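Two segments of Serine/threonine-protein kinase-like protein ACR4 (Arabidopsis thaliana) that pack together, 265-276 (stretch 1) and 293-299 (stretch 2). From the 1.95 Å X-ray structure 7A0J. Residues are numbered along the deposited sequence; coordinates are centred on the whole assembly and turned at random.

Stretch 1 265-276: PAPTGIGFYDLA
Stretch 2, residues 293-299: PVCWGLG

Stretch 1 is mostly an irregular, extended loop that becomes a strand near its end, with L275 and A276 clearly in strand conformation. Stretch 2 is a short strand, V294 to G297, with loop on both flanks. Residues 265-272 run roughly opposite to stretch 2. No backbone-to-backbone hydrogen bond joins them; the CA atoms come closest at P265 and L298, 6.4 Å apart, and at A266 and W296, 7.1 Å apart. In stretch 1, A266 is fully extended (phi/psi -172/150) and P267, C-gamma endo, follows at -71/133. T268 and G269 turn at -94/-40 and -84/0, after which I270 (-99/146), G271 (-113/100) and F272 (-84/152) extend again. Y273 breaks the run at -101/-11 before D274 (-164/156), L275 (-127/156) and A276 (-136/146). Stretch 2 runs V294 -85/107, C295 -130/149, W296 -143/145, G297 -92/146 and L298 -161/92. G299 has a positive phi of 135°, where a CB would jam against the carbonyl O of L298, a position that calls for glycine.

The strand alternates: V294 and W296 point toward stretch 1, while C295 points away and a CB on G297 would do the same. W296 is the centrepiece, giving up 103 Å² of the 341 Å² buried in total. Its chi1 of 68° (p) and chi2 of 93° set the indole so that A266 and P267 lie over one face. P267 CD sits 3.5 Å from the centroid of the W296 six-membered ring, 13° off the normal, and A266 CA lies 4.1 Å from the centroid of the five-membered ring. Both are CH-pi contacts, in which weakly polarised C-H groups meet the electron-rich indole.

The indole N-H also finds a polar partner: W296 NE1 donates to P265 O at 3.2 Å, but the N-H...O angle of 121° makes this bond weak. L298 (p, t) reaches the same carbonyl through CD1, 3.7 Å from P265 O.

Beyond the proline, F272 (chi1 m, chi2 -72°) points toward stretch 2. Its ring and the six-membered ring of W296 are tilted by 26° with centroids 5.8 Å apart, slid so far that they barely overlap; F272 CZ meets W296 CZ3 at 3.9 Å. V294 (t) brings CG1 to the edge of the F272 ring, 4.1 Å from CZ, and within 4.3 Å of I270 CD1, I270 being m, t. L275 (m, t) starts sideways, but its end approaches the indole edge, with CD2 4.0 Å from W296 CH2.

The rule is one aromatic surface bordered by apolar groups.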

# COMPACT_ATOMS: atom_id res chain seq x y z
N PRO A 265 -10.93 11.64 14.16
CA PRO A 265 -9.51 11.34 14.38
C PRO A 265 -9.22 9.83 14.25
O PRO A 265 -8.69 9.44 13.22
CB PRO A 265 -9.25 11.85 15.81
N ALA A 266 -9.57 9.05 15.27
CA ALA A 266 -9.38 7.58 15.33
C ALA A 266 -10.08 7.01 16.56
O ALA A 266 -10.20 7.69 17.57
CB ALA A 266 -7.91 7.25 15.35
N PRO A 267 -10.57 5.74 16.51
CA PRO A 267 -11.10 5.08 17.70
C PRO A 267 -9.95 4.74 18.66
O PRO A 267 -8.95 4.22 18.21
CB PRO A 267 -11.79 3.83 17.14
CG PRO A 267 -11.03 3.53 15.86
CD PRO A 267 -10.64 4.89 15.31
N THR A 268 -10.13 5.04 19.95
CA THR A 268 -9.04 5.11 20.97
C THR A 268 -8.91 3.78 21.73
O THR A 268 -7.76 3.38 21.99
CB THR A 268 -9.29 6.27 21.94
OG1 THR A 268 -10.55 6.07 22.57
CG2 THR A 268 -9.28 7.62 21.25
N GLY A 269 -10.03 3.13 22.06
CA GLY A 269 -10.08 1.99 22.99
C GLY A 269 -9.77 0.65 22.33
O GLY A 269 -9.79 -0.37 23.05
N ILE A 270 -9.49 0.64 21.02
CA ILE A 270 -9.30 -0.59 20.20
C ILE A 270 -7.80 -0.87 20.05
O ILE A 270 -7.03 0.10 19.95
CB ILE A 270 -9.98 -0.46 18.82
CG1 ILE A 270 -11.44 -0.01 18.95
CG2 ILE A 270 -9.86 -1.76 18.04
CD1 ILE A 270 -12.07 0.36 17.63
N GLY A 271 -7.42 -2.15 20.00
CA GLY A 271 -6.06 -2.61 19.64
C GLY A 271 -6.07 -3.37 18.33
O GLY A 271 -6.43 -4.56 18.34
N PHE A 272 -5.68 -2.71 17.24
CA PHE A 272 -5.55 -3.29 15.88
C PHE A 272 -4.17 -3.95 15.75
O PHE A 272 -3.23 -3.49 16.43
CB PHE A 272 -5.71 -2.22 14.80
CG PHE A 272 -7.03 -1.49 14.82
CD1 PHE A 272 -8.20 -2.12 14.41
CD2 PHE A 272 -7.10 -0.16 15.22
CE1 PHE A 272 -9.41 -1.44 14.41
CE2 PHE A 272 -8.31 0.51 15.22
CZ PHE A 272 -9.46 -0.13 14.82
N TYR A 273 -4.05 -4.97 14.90
CA TYR A 273 -2.76 -5.62 14.54
C TYR A 273 -2.28 -5.12 13.17
O TYR A 273 -1.11 -5.39 12.84
CB TYR A 273 -2.88 -7.15 14.61
CG TYR A 273 -3.55 -7.84 13.45
CD1 TYR A 273 -2.87 -8.07 12.26
CD2 TYR A 273 -4.85 -8.31 13.54
CE1 TYR A 273 -3.47 -8.71 11.19
CE2 TYR A 273 -5.47 -8.95 12.48
CZ TYR A 273 -4.77 -9.16 11.30
OH TYR A 273 -5.37 -9.79 10.25
N ASP A 274 -3.12 -4.40 12.42
CA ASP A 274 -2.75 -3.80 11.11
C ASP A 274 -3.77 -2.74 10.69
O ASP A 274 -4.92 -2.79 11.17
CB ASP A 274 -2.61 -4.89 10.04
CG ASP A 274 -1.65 -4.54 8.92
OD1 ASP A 274 -1.16 -3.39 8.89
OD2 ASP A 274 -1.38 -5.42 8.08
N LEU A 275 -3.35 -1.80 9.83
CA LEU A 275 -4.19 -0.72 9.25
C LEU A 275 -4.07 -0.74 7.72
O LEU A 275 -3.04 -1.23 7.21
CB LEU A 275 -3.74 0.64 9.78
CG LEU A 275 -3.97 0.91 11.27
CD1 LEU A 275 -3.50 2.31 11.63
CD2 LEU A 275 -5.43 0.72 11.65
N ALA A 276 -5.08 -0.21 7.04
CA ALA A 276 -5.09 0.12 5.59
C ALA A 276 -5.74 1.50 5.42
O ALA A 276 -6.65 1.82 6.20
CB ALA A 276 -5.81 -0.94 4.81
N PRO A 293 -15.15 -4.84 7.96
CA PRO A 293 -14.03 -4.17 8.62
C PRO A 293 -14.44 -2.97 9.48
O PRO A 293 -15.47 -2.37 9.22
CB PRO A 293 -13.17 -3.72 7.43
CG PRO A 293 -14.16 -3.48 6.32
CD PRO A 293 -15.24 -4.52 6.52
N VAL A 294 -13.62 -2.65 10.48
CA VAL A 294 -13.76 -1.44 11.35
C VAL A 294 -13.08 -0.27 10.63
O VAL A 294 -11.84 -0.25 10.57
CB VAL A 294 -13.16 -1.66 12.75
CG1 VAL A 294 -13.36 -0.45 13.64
CG2 VAL A 294 -13.72 -2.91 13.41
N CYS A 295 -13.87 0.67 10.09
CA CYS A 295 -13.39 1.80 9.25
C CYS A 295 -13.97 3.12 9.77
O CYS A 295 -15.09 3.11 10.31
CB CYS A 295 -13.76 1.61 7.79
SG CYS A 295 -13.24 0.01 7.13
N TRP A 296 -13.22 4.21 9.59
CA TRP A 296 -13.59 5.58 10.00
C TRP A 296 -13.08 6.58 8.96
O TRP A 296 -12.01 6.34 8.37
CB TRP A 296 -13.09 5.89 11.41
CG TRP A 296 -11.60 5.98 11.55
CD1 TRP A 296 -10.83 7.11 11.47
CD2 TRP A 296 -10.70 4.89 11.81
NE1 TRP A 296 -9.51 6.79 11.66
CE2 TRP A 296 -9.40 5.44 11.87
CE3 TRP A 296 -10.85 3.51 11.98
CZ2 TRP A 296 -8.27 4.66 12.10
CZ3 TRP A 296 -9.74 2.74 12.21
CH2 TRP A 296 -8.46 3.30 12.27
N GLY A 297 -13.86 7.65 8.72
CA GLY A 297 -13.54 8.72 7.76
C GLY A 297 -12.79 9.85 8.43
O GLY A 297 -13.06 10.11 9.62
N LEU A 298 -11.88 10.50 7.70
CA LEU A 298 -11.09 11.66 8.18
C LEU A 298 -10.52 12.43 6.98
O LEU A 298 -9.43 12.07 6.50
CB LEU A 298 -10.00 11.19 9.16
CG LEU A 298 -8.98 10.17 8.66
CD1 LEU A 298 -7.87 9.98 9.69
CD2 LEU A 298 -9.61 8.82 8.33
N GLY A 299 -11.26 13.43 6.50
CA GLY A 299 -10.92 14.25 5.32
C GLY A 299 -12.12 14.45 4.41
O GLY A 299 -12.58 15.57 4.21